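Local coordinates for conjugal transfer protein TRWB (Escherichia coli, PDB 1E9R), which probably couples ATP hydrolysis to DNA transport during bacterial conjugation, as a hexameric ring protein resembling ring helicases and F1-ATPase, at residues B[103-108]-B[260-265]; B[116-121]-B[156-161]; B[124-129]-B[230-235]; B[265-270]-B[298-303]. One frame throughout, in Å; residues are numbered along the deposited sequence.

Contact 1. Residues B[103-108]-B[260-265]; sequences IILNPY and SAWVDV
Leu105 sets its CD1 methyl over the face of the indole of Trp262, and this one apposition supplies most of the surface buried between strand 103-105 and helix 252-269. CD1 stands 3.7 Å from the centroid of the five-membered ring and only 7° off the ring normal, a CH-pi contact over the face. The evidence for centring is that all five atoms of that ring lie at nearly the same distance from the methyl. Leu105 CB covers the six-membered ring in turn, at 3.8 Å from Trp262 CZ3, so the leucine spans both halves of the indole. Its carbonyl also comes close, with Leu105 O 3.6 Å from Trp262 CZ3; no hydrogen bond crosses between the segments. With CG of Trp262 anti to its own carbonyl carbon (chi1 -74°), the indole projects from the helix and carries its benzo end to the turn that follows the strand. There Pro107 CD meets Trp262 CH2 at 3.8 Å, at the ring edge and near its plane. That turn is an Asx turn: Asn106 OD1 accepts from Tyr108 N at 3.0 Å, while Asn106 ND2 bonds to Thr246 on the adjacent strand. Trp115 packs edge-to-face with the indole, and Ile245 of strand 243-247 touches it as well, which places Trp262 within a buried apolar layer. The whole is a helix packed by one large aromatic against the outermost parallel strand of a mixed beta-sheet, an arrangement belonging to the alpha/beta core of P-loop NTPases.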
loop_
_atom_site.group_PDB
_atom_site.type_symbol
_atom_site.label_atom_id
_atom_site.label_comp_id
_atom_site.label_asym_id
_atom_site.label_seq_id
_atom_site.Cartn_x
_atom_site.Cartn_y
_atom_site.Cartn_z
ATOM N N ILE B 103 -8.828 -45.977 7.208
ATOM C CA ILE B 103 -9.290 -45.077 8.261
ATOM C C ILE B 103 -10.169 -43.930 7.759
ATOM O O ILE B 103 -10.028 -43.474 6.621
ATOM C CB ILE B 103 -8.084 -44.443 8.985
ATOM C CG1 ILE B 103 -7.100 -45.522 9.416
ATOM C CG2 ILE B 103 -8.550 -43.675 10.193
ATOM C CD1 ILE B 103 -7.675 -46.500 10.402
ATOM N N ILE B 104 -11.073 -43.472 8.621
ATOM C CA ILE B 104 -11.952 -42.350 8.309
ATOM C C ILE B 104 -11.935 -41.370 9.479
ATOM O O ILE B 104 -12.006 -41.769 10.644
ATOM C CB ILE B 104 -13.428 -42.772 8.096
ATOM C CG1 ILE B 104 -13.567 -43.634 6.846
ATOM C CG2 ILE B 104 -14.300 -41.541 7.952
ATOM C CD1 ILE B 104 -14.991 -44.103 6.585
ATOM N N LEU B 105 -11.812 -40.088 9.161
ATOM C CA LEU B 105 -11.847 -39.041 10.166
ATOM C C LEU B 105 -12.906 -38.070 9.698
ATOM O O LEU B 105 -12.727 -37.347 8.719
ATOM C CB LEU B 105 -10.501 -38.338 10.300
ATOM C CG LEU B 105 -9.485 -39.062 11.182
ATOM C CD1 LEU B 105 -8.256 -38.194 11.333
ATOM C CD2 LEU B 105 -10.090 -39.364 12.550
ATOM N N ASN B 106 -14.033 -38.094 10.396
ATOM C CA ASN B 106 -15.179 -37.257 10.097
ATOM C C ASN B 106 -16.018 -37.357 11.357
ATOM O O ASN B 106 -16.605 -38.406 11.619
ATOM C CB ASN B 106 -15.955 -37.838 8.919
ATOM C CG ASN B 106 -17.171 -37.013 8.560
ATOM O OD1 ASN B 106 -17.763 -36.354 9.413
ATOM N ND2 ASN B 106 -17.566 -37.060 7.293
ATOM N N PRO B 107 -16.087 -36.274 12.158
ATOM C CA PRO B 107 -16.863 -36.276 13.406
ATOM C C PRO B 107 -18.320 -36.745 13.333
ATOM O O PRO B 107 -18.874 -37.193 14.339
ATOM C CB PRO B 107 -16.727 -34.829 13.902
ATOM C CG PRO B 107 -16.510 -34.048 12.659
ATOM C CD PRO B 107 -15.567 -34.923 11.873
ATOM N N TYR B 108 -18.923 -36.671 12.148
ATOM C CA TYR B 108 -20.320 -37.059 11.977
ATOM C C TYR B 108 -20.560 -38.359 11.198
ATOM O O TYR B 108 -21.680 -38.647 10.771
ATOM C CB TYR B 108 -21.088 -35.901 11.331
ATOM C CG TYR B 108 -20.976 -34.595 12.107
ATOM C CD1 TYR B 108 -19.847 -33.771 11.990
ATOM C CD2 TYR B 108 -21.994 -34.183 12.964
ATOM C CE1 TYR B 108 -19.742 -32.566 12.710
ATOM C CE2 TYR B 108 -21.898 -32.987 13.688
ATOM C CZ TYR B 108 -20.775 -32.188 13.556
ATOM O OH TYR B 108 -20.696 -31.021 14.282
ATOM N N SER B 260 -8.266 -28.629 8.956
ATOM C CA SER B 260 -6.968 -27.963 8.873
ATOM C C SER B 260 -6.051 -28.547 9.951
ATOM O O SER B 260 -4.870 -28.761 9.721
ATOM C CB SER B 260 -7.106 -26.450 9.094
ATOM O OG SER B 260 -7.880 -25.857 8.072
ATOM N N ALA B 261 -6.594 -28.801 11.131
ATOM C CA ALA B 261 -5.787 -29.368 12.195
ATOM C C ALA B 261 -5.232 -30.725 11.779
ATOM O O ALA B 261 -4.046 -31.009 11.965
ATOM C CB ALA B 261 -6.623 -29.521 13.459
ATOM N N TRP B 262 -6.087 -31.573 11.221
ATOM C CA TRP B 262 -5.641 -32.894 10.820
ATOM C C TRP B 262 -4.559 -32.822 9.761
ATOM O O TRP B 262 -3.498 -33.446 9.899
ATOM C CB TRP B 262 -6.819 -33.745 10.324
ATOM C CG TRP B 262 -7.719 -34.228 11.441
ATOM C CD1 TRP B 262 -7.346 -34.540 12.721
ATOM C CD2 TRP B 262 -9.132 -34.454 11.370
ATOM N NE1 TRP B 262 -8.438 -34.941 13.446
ATOM C CE2 TRP B 262 -9.548 -34.896 12.644
ATOM C CE3 TRP B 262 -10.087 -34.322 10.355
ATOM C CZ2 TRP B 262 -10.886 -35.209 12.933
ATOM C CZ3 TRP B 262 -11.423 -34.634 10.641
ATOM C CH2 TRP B 262 -11.806 -35.071 11.922
ATOM N N VAL B 263 -4.817 -32.057 8.706
ATOM C CA VAL B 263 -3.830 -31.917 7.646
ATOM C C VAL B 263 -2.473 -31.479 8.216
ATOM O O VAL B 263 -1.429 -32.008 7.837
ATOM C CB VAL B 263 -4.288 -30.899 6.594
ATOM C CG1 VAL B 263 -3.170 -30.641 5.598
ATOM C CG2 VAL B 263 -5.529 -31.414 5.888
ATOM N N ASP B 264 -2.496 -30.521 9.139
ATOM C CA ASP B 264 -1.266 -30.028 9.739
ATOM C C ASP B 264 -0.622 -31.086 10.625
ATOM O O ASP B 264 0.603 -31.180 10.691
ATOM C CB ASP B 264 -1.532 -28.758 10.554
ATOM C CG ASP B 264 -0.264 -28.001 10.859
ATOM O OD1 ASP B 264 0.226 -27.320 9.935
ATOM O OD2 ASP B 264 0.251 -28.097 11.992
ATOM N N VAL B 265 -1.440 -31.880 11.312
ATOM C CA VAL B 265 -0.895 -32.932 12.155
ATOM C C VAL B 265 -0.082 -33.856 11.265
ATOM O O VAL B 265 1.013 -34.270 11.634
ATOM C CB VAL B 265 -1.995 -33.759 12.840
ATOM C CG1 VAL B 265 -1.374 -34.983 13.521
ATOM C CG2 VAL B 265 -2.724 -32.904 13.860
#

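Contact 2. Residues B[116-121]-B[156-161]; sequences SFFNEI and ETAKKL
A short 3-10 turn, residues 117-120, packs here against helix 141-163 in the mainly helical part of the chain that follows strand 103-105. Three successive i+3 to i backbone bonds define the turn, from Asn119 N to Ser116 O, Glu120 N to Phe117 O and Ile121 N to Phe118 O. Two consecutive phenylalanines extend from it to a single small residue on the helix, Ala158, whose CA lies 8.1 Å from the CA of Phe118. Phe117 sets CG between its backbone N and carbonyl carbon (chi1 79°), and from there the far end of the ring reaches the helix: Phe117 CZ comes to 3.7 Å from Ala158 CB, which sits at the ring edge near its plane. Phe118 places CG anti to its carbonyl carbon (chi1 -81°) and points more directly at the helix, where Phe118 CZ lies 3.8 Å from the same Ala158 CB. The methyl is thus met by the ends of both rings; the side-chain contacts are apolar, and no hydrogen bond joins the segments. The small side chain lets the rings come close to the helix backbone. Around this point, Phe117 also packs on Met169 and Leu172 of helix 169-178, and Trp127 of helix 126-134 touches Ala158, so several helices converge here. Ser116 OG lies in the plane of the Phe118 ring, at its edge, and accepts a weak bond from Phe118 N. Phe118 also turns an edge to the helix backbone, and in the plane of its ring CE1 stands 3.4 Å from Ala158 O.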
loop_
_atom_site.group_PDB
_atom_site.type_symbol
_atom_site.label_atom_id
_atom_site.label_comp_id
_atom_site.label_asym_id
_atom_site.label_seq_id
_atom_site.Cartn_x
_atom_site.Cartn_y
_atom_site.Cartn_z
ATOM N N SER B 116 -8.428 -36.964 19.491
ATOM C CA SER B 116 -8.288 -35.650 20.128
ATOM C C SER B 116 -6.802 -35.407 19.981
ATOM O O SER B 116 -6.036 -36.366 19.960
ATOM C CB SER B 116 -8.639 -35.683 21.614
ATOM O OG SER B 116 -7.503 -36.034 22.399
ATOM N N PHE B 117 -6.377 -34.153 19.894
ATOM C CA PHE B 117 -4.960 -33.901 19.724
ATOM C C PHE B 117 -4.117 -34.469 20.857
ATOM O O PHE B 117 -2.907 -34.621 20.710
ATOM C CB PHE B 117 -4.681 -32.405 19.533
ATOM C CG PHE B 117 -4.698 -31.602 20.799
ATOM C CD1 PHE B 117 -5.887 -31.138 21.330
ATOM C CD2 PHE B 117 -3.512 -31.293 21.451
ATOM C CE1 PHE B 117 -5.891 -30.373 22.496
ATOM C CE2 PHE B 117 -3.509 -30.533 22.613
ATOM C CZ PHE B 117 -4.699 -30.073 23.134
ATOM N N PHE B 118 -4.744 -34.802 21.979
ATOM C CA PHE B 118 -3.994 -35.370 23.097
ATOM C C PHE B 118 -3.253 -36.636 22.663
ATOM O O PHE B 118 -2.151 -36.922 23.136
ATOM C CB PHE B 118 -4.922 -35.717 24.271
ATOM C CG PHE B 118 -5.282 -34.543 25.138
ATOM C CD1 PHE B 118 -4.376 -34.048 26.066
ATOM C CD2 PHE B 118 -6.525 -33.928 25.027
ATOM C CE1 PHE B 118 -4.699 -32.948 26.879
ATOM C CE2 PHE B 118 -6.862 -32.828 25.835
ATOM C CZ PHE B 118 -5.943 -32.338 26.764
ATOM N N ASN B 119 -3.866 -37.381 21.748
ATOM C CA ASN B 119 -3.301 -38.633 21.255
ATOM C C ASN B 119 -1.984 -38.497 20.500
ATOM O O ASN B 119 -1.344 -39.511 20.208
ATOM C CB ASN B 119 -4.301 -39.352 20.337
ATOM C CG ASN B 119 -5.665 -39.554 20.988
ATOM O OD1 ASN B 119 -5.792 -39.544 22.210
ATOM N ND2 ASN B 119 -6.691 -39.756 20.164
ATOM N N GLU B 120 -1.574 -37.269 20.181
ATOM C CA GLU B 120 -0.340 -37.071 19.420
ATOM C C GLU B 120 0.828 -36.600 20.265
ATOM O O GLU B 120 1.947 -36.446 19.771
ATOM C CB GLU B 120 -0.570 -36.066 18.295
ATOM C CG GLU B 120 -1.844 -36.281 17.487
ATOM C CD GLU B 120 -1.923 -37.641 16.809
ATOM O OE1 GLU B 120 -0.930 -38.393 16.814
ATOM O OE2 GLU B 120 -2.992 -37.955 16.253
ATOM N N ILE B 121 0.579 -36.380 21.546
ATOM C CA ILE B 121 1.635 -35.902 22.415
ATOM C C ILE B 121 2.557 -37.036 22.835
ATOM O O ILE B 121 2.114 -38.015 23.436
ATOM C CB ILE B 121 1.035 -35.226 23.670
ATOM C CG1 ILE B 121 -0.052 -34.225 23.258
ATOM C CG2 ILE B 121 2.133 -34.524 24.467
ATOM C CD1 ILE B 121 0.450 -33.049 22.440
ATOM N N GLU B 156 -0.845 -24.794 27.837
ATOM C CA GLU B 156 -0.703 -24.860 29.288
ATOM C C GLU B 156 -1.920 -25.520 29.946
ATOM O O GLU B 156 -1.764 -26.336 30.853
ATOM C CB GLU B 156 -0.471 -23.467 29.873
ATOM C CG GLU B 156 0.914 -22.908 29.566
ATOM C CD GLU B 156 2.039 -23.888 29.903
ATOM O OE1 GLU B 156 2.141 -24.321 31.073
ATOM O OE2 GLU B 156 2.829 -24.229 28.998
ATOM N N THR B 157 -3.123 -25.185 29.488
ATOM C CA THR B 157 -4.333 -25.781 30.050
ATOM C C THR B 157 -4.340 -27.279 29.779
ATOM O O THR B 157 -4.523 -28.080 30.688
ATOM C CB THR B 157 -5.610 -25.163 29.440
ATOM O OG1 THR B 157 -5.635 -23.763 29.719
ATOM C CG2 THR B 157 -6.860 -25.805 30.033
ATOM N N ALA B 158 -4.134 -27.649 28.520
ATOM C CA ALA B 158 -4.118 -29.048 28.118
ATOM C C ALA B 158 -3.013 -29.814 28.828
ATOM O O ALA B 158 -3.220 -30.950 29.243
ATOM C CB ALA B 158 -3.943 -29.157 26.611
ATOM N N LYS B 159 -1.844 -29.196 28.969
ATOM C CA LYS B 159 -0.717 -29.844 29.637
ATOM C C LYS B 159 -1.059 -30.213 31.084
ATOM O O LYS B 159 -0.679 -31.283 31.559
ATOM C CB LYS B 159 0.506 -28.928 29.623
ATOM C CG LYS B 159 1.801 -29.613 30.007
ATOM C CD LYS B 159 2.936 -28.600 30.189
ATOM C CE LYS B 159 3.198 -27.759 28.925
ATOM N NZ LYS B 159 4.342 -26.795 29.096
ATOM N N LYS B 160 -1.778 -29.329 31.776
ATOM C CA LYS B 160 -2.175 -29.569 33.167
ATOM C C LYS B 160 -3.261 -30.643 33.281
ATOM O O LYS B 160 -3.207 -31.492 34.173
ATOM C CB LYS B 160 -2.665 -28.274 33.819
ATOM C CG LYS B 160 -3.001 -28.429 35.295
ATOM C CD LYS B 160 -3.272 -27.083 35.976
ATOM C CE LYS B 160 -3.660 -27.269 37.443
ATOM N NZ LYS B 160 -3.855 -25.970 38.152
ATOM N N LEU B 161 -4.247 -30.596 32.389
ATOM C CA LEU B 161 -5.311 -31.590 32.370
ATOM C C LEU B 161 -4.699 -32.980 32.162
ATOM O O LEU B 161 -5.094 -33.951 32.807
ATOM C CB LEU B 161 -6.303 -31.285 31.246
ATOM C CG LEU B 161 -7.234 -30.097 31.483
ATOM C CD1 LEU B 161 -8.032 -29.827 30.229
ATOM C CD2 LEU B 161 -8.162 -30.394 32.652
#

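Contact 3. Residues B[124-129]-B[230-235]; sequences DYDWQR and SIRSWL
A buried salt-bridge network joins helix 126-134 to helix 231-236, with Asp126 as the acid between Arg129 and Arg232. Its two oxygens divide the work. Asp126 OD2 takes Arg232 NH1 at 2.8 Å, a salt bridge whose hydrogen bond is weak (145° at the hydrogen), while Asp126 OD1 accepts from Arg129 NH1 at 3.0 Å, on the syn side but tilted well out of the carboxylate plane. Carboxylate and Arg232 guanidinium stand 86° apart, although the acid oxygen lies in the guanidinium plane. Arg232 bends at chi3 (71°) to bring its NH1 edge to the acid, whereas Arg129 reaches it with an extended chain. Arg129 NH1 sits over a face of the Arg232 guanidinium, 3.4 Å from Arg232 NH2; the shared carboxylate would offset this approach of like charges. Water 1 ties the group further, donating to Asp126 OD2 and accepting from Arg232 NH2 at 2.9 Å. Asp126 OD2 also accepts from the amides of Arg122 and Asn123, Arg129 NH2 bonds to Thr268 O, and Tyr125 OH reaches Asp250 of a neighbouring subunit. The arrangement is an interhelical salt-bridge network, one bridge within helix 126-134 and one across to helix 231-236, beside a subunit boundary.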
loop_
_atom_site.group_PDB
_atom_site.type_symbol
_atom_site.label_atom_id
_atom_site.label_comp_id
_atom_site.label_asym_id
_atom_site.label_seq_id
_atom_site.Cartn_x
_atom_site.Cartn_y
_atom_site.Cartn_z
ATOM N N ASP B 124 7.566 -33.402 25.517
ATOM C CA ASP B 124 7.152 -32.095 25.998
ATOM C C ASP B 124 7.025 -31.064 24.887
ATOM O O ASP B 124 6.144 -30.218 24.928
ATOM C CB ASP B 124 8.133 -31.582 27.053
ATOM C CG ASP B 124 7.680 -30.268 27.681
ATOM O OD1 ASP B 124 6.473 -30.145 28.009
ATOM O OD2 ASP B 124 8.535 -29.364 27.853
ATOM N N TYR B 125 7.894 -31.132 23.887
ATOM C CA TYR B 125 7.832 -30.161 22.804
ATOM C C TYR B 125 6.656 -30.376 21.847
ATOM O O TYR B 125 6.426 -29.562 20.949
ATOM C CB TYR B 125 9.161 -30.141 22.029
ATOM C CG TYR B 125 9.374 -31.282 21.048
ATOM C CD1 TYR B 125 8.870 -31.215 19.737
ATOM C CD2 TYR B 125 10.093 -32.427 21.424
ATOM C CE1 TYR B 125 9.079 -32.268 18.818
ATOM C CE2 TYR B 125 10.307 -33.483 20.518
ATOM C CZ TYR B 125 9.798 -33.399 19.218
ATOM O OH TYR B 125 9.999 -34.447 18.339
ATOM N N ASP B 126 5.901 -31.459 22.040
ATOM C CA ASP B 126 4.757 -31.731 21.172
ATOM C C ASP B 126 3.553 -30.875 21.505
ATOM O O ASP B 126 2.634 -30.764 20.698
ATOM C CB ASP B 126 4.340 -33.198 21.238
ATOM C CG ASP B 126 5.335 -34.107 20.589
ATOM O OD1 ASP B 126 6.012 -33.655 19.647
ATOM O OD2 ASP B 126 5.434 -35.276 21.006
ATOM N N TRP B 127 3.539 -30.274 22.691
ATOM C CA TRP B 127 2.408 -29.439 23.061
ATOM C C TRP B 127 2.307 -28.217 22.158
ATOM O O TRP B 127 1.230 -27.917 21.634
ATOM C CB TRP B 127 2.495 -29.008 24.523
ATOM C CG TRP B 127 2.274 -30.139 25.493
ATOM C CD1 TRP B 127 3.211 -30.732 26.284
ATOM C CD2 TRP B 127 1.041 -30.826 25.754
ATOM N NE1 TRP B 127 2.643 -31.742 27.022
ATOM C CE2 TRP B 127 1.312 -31.821 26.713
ATOM C CE3 TRP B 127 -0.265 -30.694 25.267
ATOM C CZ2 TRP B 127 0.324 -32.683 27.197
ATOM C CZ3 TRP B 127 -1.248 -31.553 25.749
ATOM C CH2 TRP B 127 -0.945 -32.533 26.704
ATOM N N GLN B 128 3.418 -27.509 21.965
ATOM C CA GLN B 128 3.400 -26.335 21.095
ATOM C C GLN B 128 3.250 -26.779 19.639
ATOM O O GLN B 128 2.551 -26.164 18.828
ATOM C CB GLN B 128 4.684 -25.509 21.259
ATOM C CG GLN B 128 4.838 -24.397 20.202
ATOM C CD GLN B 128 3.618 -23.429 20.068
ATOM O OE1 GLN B 128 2.569 -23.598 20.719
ATOM N NE2 GLN B 128 3.772 -22.410 19.210
ATOM N N ARG B 129 3.919 -27.873 19.331
ATOM C CA ARG B 129 3.901 -28.455 18.012
ATOM C C ARG B 129 2.473 -28.685 17.503
ATOM O O ARG B 129 2.137 -28.322 16.378
ATOM C CB ARG B 129 4.667 -29.769 18.083
ATOM C CG ARG B 129 5.050 -30.356 16.776
ATOM C CD ARG B 129 5.912 -31.572 17.007
ATOM N NE ARG B 129 6.116 -32.291 15.758
ATOM C CZ ARG B 129 6.506 -33.555 15.675
ATOM N NH1 ARG B 129 6.742 -34.254 16.779
ATOM N NH2 ARG B 129 6.645 -34.121 14.482
ATOM N N SER B 230 -4.266 -42.443 16.928
ATOM C CA SER B 230 -3.166 -41.485 16.806
ATOM C C SER B 230 -2.667 -41.439 15.373
ATOM O O SER B 230 -2.229 -42.454 14.832
ATOM C CB SER B 230 -2.002 -41.870 17.719
ATOM O OG SER B 230 -0.859 -41.077 17.441
ATOM N N ILE B 231 -2.736 -40.261 14.757
ATOM C CA ILE B 231 -2.276 -40.103 13.388
ATOM C C ILE B 231 -0.782 -40.433 13.308
ATOM O O ILE B 231 -0.328 -41.006 12.322
ATOM C CB ILE B 231 -2.523 -38.668 12.883
ATOM C CG1 ILE B 231 -4.029 -38.405 12.791
ATOM C CG2 ILE B 231 -1.868 -38.470 11.524
ATOM C CD1 ILE B 231 -4.386 -36.971 12.471
ATOM N N ARG B 232 -0.031 -40.087 14.354
ATOM C CA ARG B 232 1.406 -40.358 14.392
ATOM C C ARG B 232 1.666 -41.856 14.352
ATOM O O ARG B 232 2.499 -42.340 13.580
ATOM C CB ARG B 232 2.030 -39.788 15.664
ATOM C CG ARG B 232 1.958 -38.297 15.756
ATOM C CD ARG B 232 2.711 -37.782 16.959
ATOM N NE ARG B 232 4.152 -37.916 16.820
ATOM C CZ ARG B 232 5.019 -37.413 17.689
ATOM N NH1 ARG B 232 4.582 -36.751 18.751
ATOM N NH2 ARG B 232 6.323 -37.560 17.496
ATOM N N SER B 233 0.956 -42.584 15.209
ATOM C CA SER B 233 1.091 -44.033 15.287
ATOM C C SER B 233 0.632 -44.661 13.975
ATOM O O SER B 233 1.234 -45.619 13.495
ATOM C CB SER B 233 0.258 -44.577 16.447
ATOM O OG SER B 233 0.712 -44.054 17.683
ATOM N N TRP B 234 -0.434 -44.120 13.398
ATOM C CA TRP B 234 -0.945 -44.623 12.138
ATOM C C TRP B 234 0.122 -44.496 11.038
ATOM O O TRP B 234 0.336 -45.417 10.247
ATOM C CB TRP B 234 -2.188 -43.836 11.733
ATOM C CG TRP B 234 -2.716 -44.218 10.392
ATOM C CD1 TRP B 234 -3.428 -45.339 10.080
ATOM C CD2 TRP B 234 -2.542 -43.498 9.163
ATOM N NE1 TRP B 234 -3.709 -45.365 8.734
ATOM C CE2 TRP B 234 -3.178 -44.248 8.146
ATOM C CE3 TRP B 234 -1.909 -42.293 8.819
ATOM C CZ2 TRP B 234 -3.202 -43.831 6.806
ATOM C CZ3 TRP B 234 -1.931 -41.878 7.483
ATOM C CH2 TRP B 234 -2.574 -42.648 6.495
ATOM N N LEU B 235 0.791 -43.351 10.984
ATOM C CA LEU B 235 1.815 -43.138 9.969
ATOM C C LEU B 235 2.926 -44.158 10.089
ATOM O O LEU B 235 3.453 -44.643 9.089
ATOM C CB LEU B 235 2.402 -41.730 10.086
ATOM C CG LEU B 235 1.497 -40.592 9.610
ATOM C CD1 LEU B 235 2.134 -39.253 9.934
ATOM C CD2 LEU B 235 1.257 -40.726 8.124
HETATM O O HOH W 1 7.736 -36.125 19.646
#

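Contact 4. Residues B[265-270]-B[298-303]; sequences VVCTSI and ADALTK
Ala300 presses its methyl against Cys267, and the two CA atoms stand just 5.3 Å apart, a close approach of the two helices at this point. Ala300 CB lies 3.7 Å from Cys267 CB and equally near the carbonyl, 3.7 Å from Cys267 O. Cys267 holds SG anti to its own carbonyl carbon (chi1 -65°), a setting that leaves the sulfur 4.0 Å from Ala300 CB, so the alanine meets the methylene, the sulfur and the backbone oxygen of one residue. Ile270 joins from one turn further on. Its CG1 occupies the position between backbone N and carbonyl carbon (chi1 64°), and with chi2 at 162° the chain runs out extended until CD1 reaches Ala300 CB at 4.3 Å, a looser touch. No hydrogen bond links the segments; the small side chains of Cys267 and Ala300 are consistent with so close an approach. Within the first segment, Ser269 folds its hydroxyl back onto the preceding turn, where Ser269 OG donates to Val265 O at 2.8 Å. That carbonyl also accepts from Ser269 N, the two donors arriving from opposite faces of its plane. Ser269 OG has a further partner in Tyr130 of helix 126-134. Leu309 of strand 309-315 touches both Ile270 and Ala300, so Ile270, at the C-terminal side of helix 252-269, and Ala300 of helix 297-303 meet on that strand, while Ile231 and Leu235 of helix 231-236 pack on Val265, Val266 and Ser269.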
loop_
_atom_site.group_PDB
_atom_site.type_symbol
_atom_site.label_atom_id
_atom_site.label_comp_id
_atom_site.label_asym_id
_atom_site.label_seq_id
_atom_site.Cartn_x
_atom_site.Cartn_y
_atom_site.Cartn_z
ATOM N N VAL B 265 -1.440 -31.880 11.312
ATOM C CA VAL B 265 -0.895 -32.932 12.155
ATOM C C VAL B 265 -0.082 -33.856 11.265
ATOM O O VAL B 265 1.013 -34.270 11.634
ATOM C CB VAL B 265 -1.995 -33.759 12.840
ATOM C CG1 VAL B 265 -1.374 -34.983 13.521
ATOM C CG2 VAL B 265 -2.724 -32.904 13.860
ATOM N N VAL B 266 -0.618 -34.178 10.089
ATOM C CA VAL B 266 0.094 -35.051 9.162
ATOM C C VAL B 266 1.409 -34.413 8.726
ATOM O O VAL B 266 2.449 -35.062 8.742
ATOM C CB VAL B 266 -0.745 -35.366 7.897
ATOM C CG1 VAL B 266 0.116 -36.095 6.864
ATOM C CG2 VAL B 266 -1.932 -36.228 8.267
ATOM N N CYS B 267 1.363 -33.138 8.356
ATOM C CA CYS B 267 2.555 -32.438 7.919
ATOM C C CYS B 267 3.684 -32.356 8.948
ATOM O O CYS B 267 4.850 -32.474 8.586
ATOM C CB CYS B 267 2.178 -31.042 7.447
ATOM S SG CYS B 267 1.115 -31.040 5.966
ATOM N N THR B 268 3.359 -32.166 10.225
ATOM C CA THR B 268 4.404 -32.072 11.251
ATOM C C THR B 268 4.924 -33.431 11.636
ATOM O O THR B 268 6.117 -33.615 11.872
ATOM C CB THR B 268 3.919 -31.473 12.576
ATOM O OG1 THR B 268 2.880 -30.532 12.337
ATOM C CG2 THR B 268 5.065 -30.778 13.276
ATOM N N SER B 269 4.003 -34.377 11.733
ATOM C CA SER B 269 4.332 -35.726 12.154
ATOM C C SER B 269 5.292 -36.505 11.266
ATOM O O SER B 269 6.151 -37.215 11.783
ATOM C CB SER B 269 3.043 -36.520 12.372
ATOM O OG SER B 269 2.324 -35.979 13.468
ATOM N N ILE B 270 5.168 -36.380 9.945
ATOM C CA ILE B 270 6.066 -37.114 9.058
ATOM C C ILE B 270 7.526 -36.734 9.293
ATOM O O ILE B 270 8.426 -37.525 9.034
ATOM C CB ILE B 270 5.753 -36.859 7.589
ATOM C CG1 ILE B 270 5.995 -35.388 7.280
ATOM C CG2 ILE B 270 4.321 -37.279 7.271
ATOM C CD1 ILE B 270 6.139 -35.104 5.819
ATOM N N ALA B 298 4.396 -25.815 4.726
ATOM C CA ALA B 298 5.623 -25.355 4.077
ATOM C C ALA B 298 6.831 -26.229 4.355
ATOM O O ALA B 298 7.557 -26.602 3.438
ATOM C CB ALA B 298 5.921 -23.927 4.487
ATOM N N ASP B 299 7.067 -26.548 5.619
ATOM C CA ASP B 299 8.205 -27.385 5.957
ATOM C C ASP B 299 8.032 -28.800 5.408
ATOM O O ASP B 299 8.997 -29.444 5.002
ATOM C CB ASP B 299 8.394 -27.439 7.470
ATOM C CG ASP B 299 8.678 -26.081 8.061
ATOM O OD1 ASP B 299 9.605 -25.403 7.567
ATOM O OD2 ASP B 299 7.972 -25.700 9.023
ATOM N N ALA B 300 6.796 -29.280 5.388
ATOM C CA ALA B 300 6.533 -30.616 4.896
ATOM C C ALA B 300 6.824 -30.706 3.411
ATOM O O ALA B 300 7.288 -31.738 2.942
ATOM C CB ALA B 300 5.085 -31.012 5.179
ATOM N N LEU B 301 6.553 -29.634 2.671
ATOM C CA LEU B 301 6.788 -29.616 1.225
ATOM C C LEU B 301 8.264 -29.502 0.897
ATOM O O LEU B 301 8.714 -29.917 -0.163
ATOM C CB LEU B 301 6.066 -28.437 0.591
ATOM C CG LEU B 301 4.549 -28.556 0.583
ATOM C CD1 LEU B 301 3.907 -27.236 0.183
ATOM C CD2 LEU B 301 4.161 -29.662 -0.375
ATOM N N THR B 302 9.006 -28.958 1.846
ATOM C CA THR B 302 10.420 -28.713 1.698
ATOM C C THR B 302 11.353 -29.719 2.356
ATOM O O THR B 302 12.434 -29.993 1.840
ATOM C CB THR B 302 10.709 -27.319 2.255
ATOM O OG1 THR B 302 10.262 -26.346 1.304
ATOM C CG2 THR B 302 12.187 -27.144 2.579
ATOM N N LYS B 303 10.935 -30.277 3.483
ATOM C CA LYS B 303 11.786 -31.187 4.222
ATOM C C LYS B 303 11.248 -32.596 4.360
ATOM O O LYS B 303 11.755 -33.372 5.178
ATOM C CB LYS B 303 12.018 -30.606 5.614
ATOM C CG LYS B 303 12.266 -29.116 5.608
ATOM C CD LYS B 303 12.372 -28.561 7.008
ATOM C CE LYS B 303 12.706 -27.075 6.972
ATOM N NZ LYS B 303 12.884 -26.516 8.354
#

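Overall arrangement
From the N terminus, strand 103-105 opens the longest loop, which contact 1 closes on helix 252-269. Contacts 2 and 3 both lie within it. They cross one another: segment 116-121 comes first, then 124-129, then 156-161, then 230-235. Contact 4 follows in series after contact 1, sharing Val265 and using the end of the same helix. The crossing pair is joined directly, for Glu120 bonds to Ser230 and Ile231. Ile231 packs on Trp262 and Val265, tying contact 3 to contact 1, while Arg129 reaches Thr268 of contact 4. Helix 252-269 thereby connects the sheet edge, the helical insertion and helix 297-303.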